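PDB 3FGY: SnoaL-like domain-containing protein from Burkholderia xenovorans LB400, which is of unknown function but has an NTF2-like, SnoaL-type alpha+beta fold that probably encloses a pocket for a small ligand. Local coordinates for residues A[12-17]-A[112-117]. Residues are numbered along the deposited sequence; the frame is centred on the assembly and turned at random.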
loop_
_atom_site.group_PDB
_atom_site.type_symbol
_atom_site.label_atom_id
_atom_site.label_comp_id
_atom_site.label_asym_id
_atom_site.label_seq_id
_atom_site.Cartn_x
_atom_site.Cartn_y
_atom_site.Cartn_z
ATOM N N LYS A 12 7.483 5.079 -15.157
ATOM C CA LYS A 12 8.066 6.427 -15.097
ATOM C C LYS A 12 7.533 7.350 -16.226
ATOM O O LYS A 12 7.243 8.520 -15.972
ATOM C CB LYS A 12 9.605 6.345 -15.108
ATOM C CG LYS A 12 10.180 5.748 -13.822
ATOM C CD LYS A 12 11.705 5.663 -13.838
ATOM C CE LYS A 12 12.247 5.162 -12.498
ATOM N NZ LYS A 12 13.710 4.815 -12.548
ATOM N N ASP A 13 7.381 6.819 -17.439
ATOM C CA ASP A 13 6.775 7.559 -18.575
ATOM C C ASP A 13 5.300 7.907 -18.314
ATOM O O ASP A 13 4.787 8.903 -18.838
ATOM C CB ASP A 13 6.836 6.745 -19.875
ATOM C CG ASP A 13 8.245 6.597 -20.429
ATOM O OD1 ASP A 13 9.149 7.348 -19.997
ATOM O OD2 ASP A 13 8.431 5.714 -21.297
ATOM N N PHE A 14 4.630 7.065 -17.520
ATOM C CA PHE A 14 3.202 7.206 -17.212
ATOM C C PHE A 14 2.981 8.470 -16.388
ATOM O O PHE A 14 2.196 9.346 -16.779
ATOM C CB PHE A 14 2.716 5.947 -16.477
ATOM C CG PHE A 14 1.262 5.971 -16.091
ATOM C CD1 PHE A 14 0.269 5.782 -17.037
ATOM C CD2 PHE A 14 0.898 6.143 -14.766
ATOM C CE1 PHE A 14 -1.072 5.796 -16.657
ATOM C CE2 PHE A 14 -0.437 6.148 -14.389
ATOM C CZ PHE A 14 -1.410 5.978 -15.334
ATOM N N PHE A 15 3.707 8.574 -15.279
ATOM C CA PHE A 15 3.782 9.814 -14.503
ATOM C C PHE A 15 4.454 10.980 -15.256
ATOM O O PHE A 15 4.178 12.148 -14.975
ATOM C CB PHE A 15 4.555 9.589 -13.212
ATOM C CG PHE A 15 4.145 8.360 -12.457
ATOM C CD1 PHE A 15 2.812 7.954 -12.413
ATOM C CD2 PHE A 15 5.093 7.618 -11.757
ATOM C CE1 PHE A 15 2.438 6.812 -11.697
ATOM C CE2 PHE A 15 4.723 6.476 -11.042
ATOM C CZ PHE A 15 3.393 6.076 -11.013
ATOM N N ALA A 16 5.354 10.671 -16.186
ATOM C CA ALA A 16 6.020 11.721 -16.965
ATOM C C ALA A 16 5.001 12.498 -17.795
ATOM O O ALA A 16 4.995 13.740 -17.795
ATOM C CB ALA A 16 7.097 11.128 -17.867
ATOM N N ALA A 17 4.145 11.758 -18.498
ATOM C CA ALA A 17 3.082 12.355 -19.304
ATOM C C ALA A 17 2.024 12.987 -18.402
ATOM O O ALA A 17 1.350 13.955 -18.784
ATOM C CB ALA A 17 2.455 11.305 -20.216
ATOM N N SER A 112 3.698 -3.491 -22.846
ATOM C CA SER A 112 4.315 -2.168 -22.780
ATOM C C SER A 112 3.335 -1.041 -22.418
ATOM O O SER A 112 3.645 0.146 -22.606
ATOM C CB SER A 112 5.047 -1.858 -24.095
ATOM O OG SER A 112 5.906 -2.933 -24.433
ATOM N N LYS A 113 2.187 -1.422 -21.849
ATOM C CA LYS A 113 1.159 -0.481 -21.445
ATOM C C LYS A 113 0.785 -0.735 -19.979
ATOM O O LYS A 113 0.685 -1.888 -19.543
ATOM C CB LYS A 113 -0.099 -0.691 -22.281
ATOM C CG LYS A 113 0.080 -0.519 -23.774
ATOM C CD LYS A 113 -0.018 0.933 -24.203
ATOM C CE LYS A 113 -0.060 1.041 -25.729
ATOM N NZ LYS A 113 -0.431 2.414 -26.191
ATOM N N VAL A 114 0.546 0.337 -19.239
ATOM C CA VAL A 114 -0.046 0.215 -17.920
ATOM C C VAL A 114 -1.480 -0.289 -18.048
ATOM O O VAL A 114 -2.298 0.319 -18.751
ATOM C CB VAL A 114 -0.027 1.553 -17.167
ATOM C CG1 VAL A 114 -0.754 1.403 -15.820
ATOM C CG2 VAL A 114 1.421 2.035 -16.984
ATOM N N THR A 115 -1.770 -1.421 -17.407
ATOM C CA THR A 115 -3.075 -2.066 -17.528
ATOM C C THR A 115 -3.936 -2.025 -16.270
ATOM O O THR A 115 -5.159 -1.968 -16.376
ATOM C CB THR A 115 -2.923 -3.544 -17.988
ATOM O OG1 THR A 115 -2.329 -4.342 -16.945
ATOM C CG2 THR A 115 -2.072 -3.609 -19.263
ATOM N N SER A 116 -3.320 -2.078 -15.088
ATOM C CA SER A 116 -4.069 -2.034 -13.825
ATOM C C SER A 116 -3.271 -1.249 -12.820
ATOM O O SER A 116 -2.039 -1.402 -12.741
ATOM C CB SER A 116 -4.275 -3.443 -13.259
ATOM O OG SER A 116 -5.032 -4.241 -14.160
ATOM N N ILE A 117 -3.972 -0.408 -12.077
ATOM C CA ILE A 117 -3.403 0.345 -10.977
ATOM C C ILE A 117 -4.352 0.165 -9.803
ATOM O O ILE A 117 -5.560 0.282 -9.959
ATOM C CB ILE A 117 -3.342 1.854 -11.310
ATOM C CG1 ILE A 117 -2.476 2.097 -12.550
ATOM C CG2 ILE A 117 -2.899 2.722 -10.105
ATOM C CD1 ILE A 117 -2.657 3.461 -13.131
#
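In the NTF2-like alpha+beta fold, the N-terminal helix 5-20 packs against the curved mixed sheet, and Phe14 makes this contact by reaching from that helix to Val114 and Ile117 on strand 113-120. The meeting is wholly apolar and buried, with no hydrogen bond between 12-17 and 112-117. The backbones stay well apart, the CA atoms of Phe14 and Val114 being 7.7 Å from each other, and the benzyl group spans the gap. Its CG stands anti to the backbone N (chi1 179°), which carries the ring away from the helix and toward the strand. The Val114 side chain runs roughly perpendicular to that of Phe14. Val114 CG1 sits over one face of the ring, and on that same side Val114 CG2 lies nearer the root of the Phe14 side chain, 3.9 Å from Phe14 CD1 and 4.2 Å from Phe14 CB. Ile34 and Ser30, on strands 34-38 and 30-31, also touch the Phe14 side chain. On the helix itself, Phe15 brings CE1 to the edge of the Phe14 ring, in its plane, and continues to Ile107 on strand 98-110.

Val114 and Ile117 can face the helix together although three positions apart because Thr115 and Ser116 both lie opposite Thr108 in a classic beta bulge, which shifts the alternation of side chains by one residue. Ile117 also touches Trp36, and its side chain lies about 9 Å from a bound unidentified ligand, too far for contact but consistent with a place near the pocket in which such folds commonly bind ligands. Ile117 points back against Phe14: its CD1 methyl comes obliquely to the far end of the ring, 3.6 Å from Phe14 CZ and 3.7 Å from Phe14 CE2.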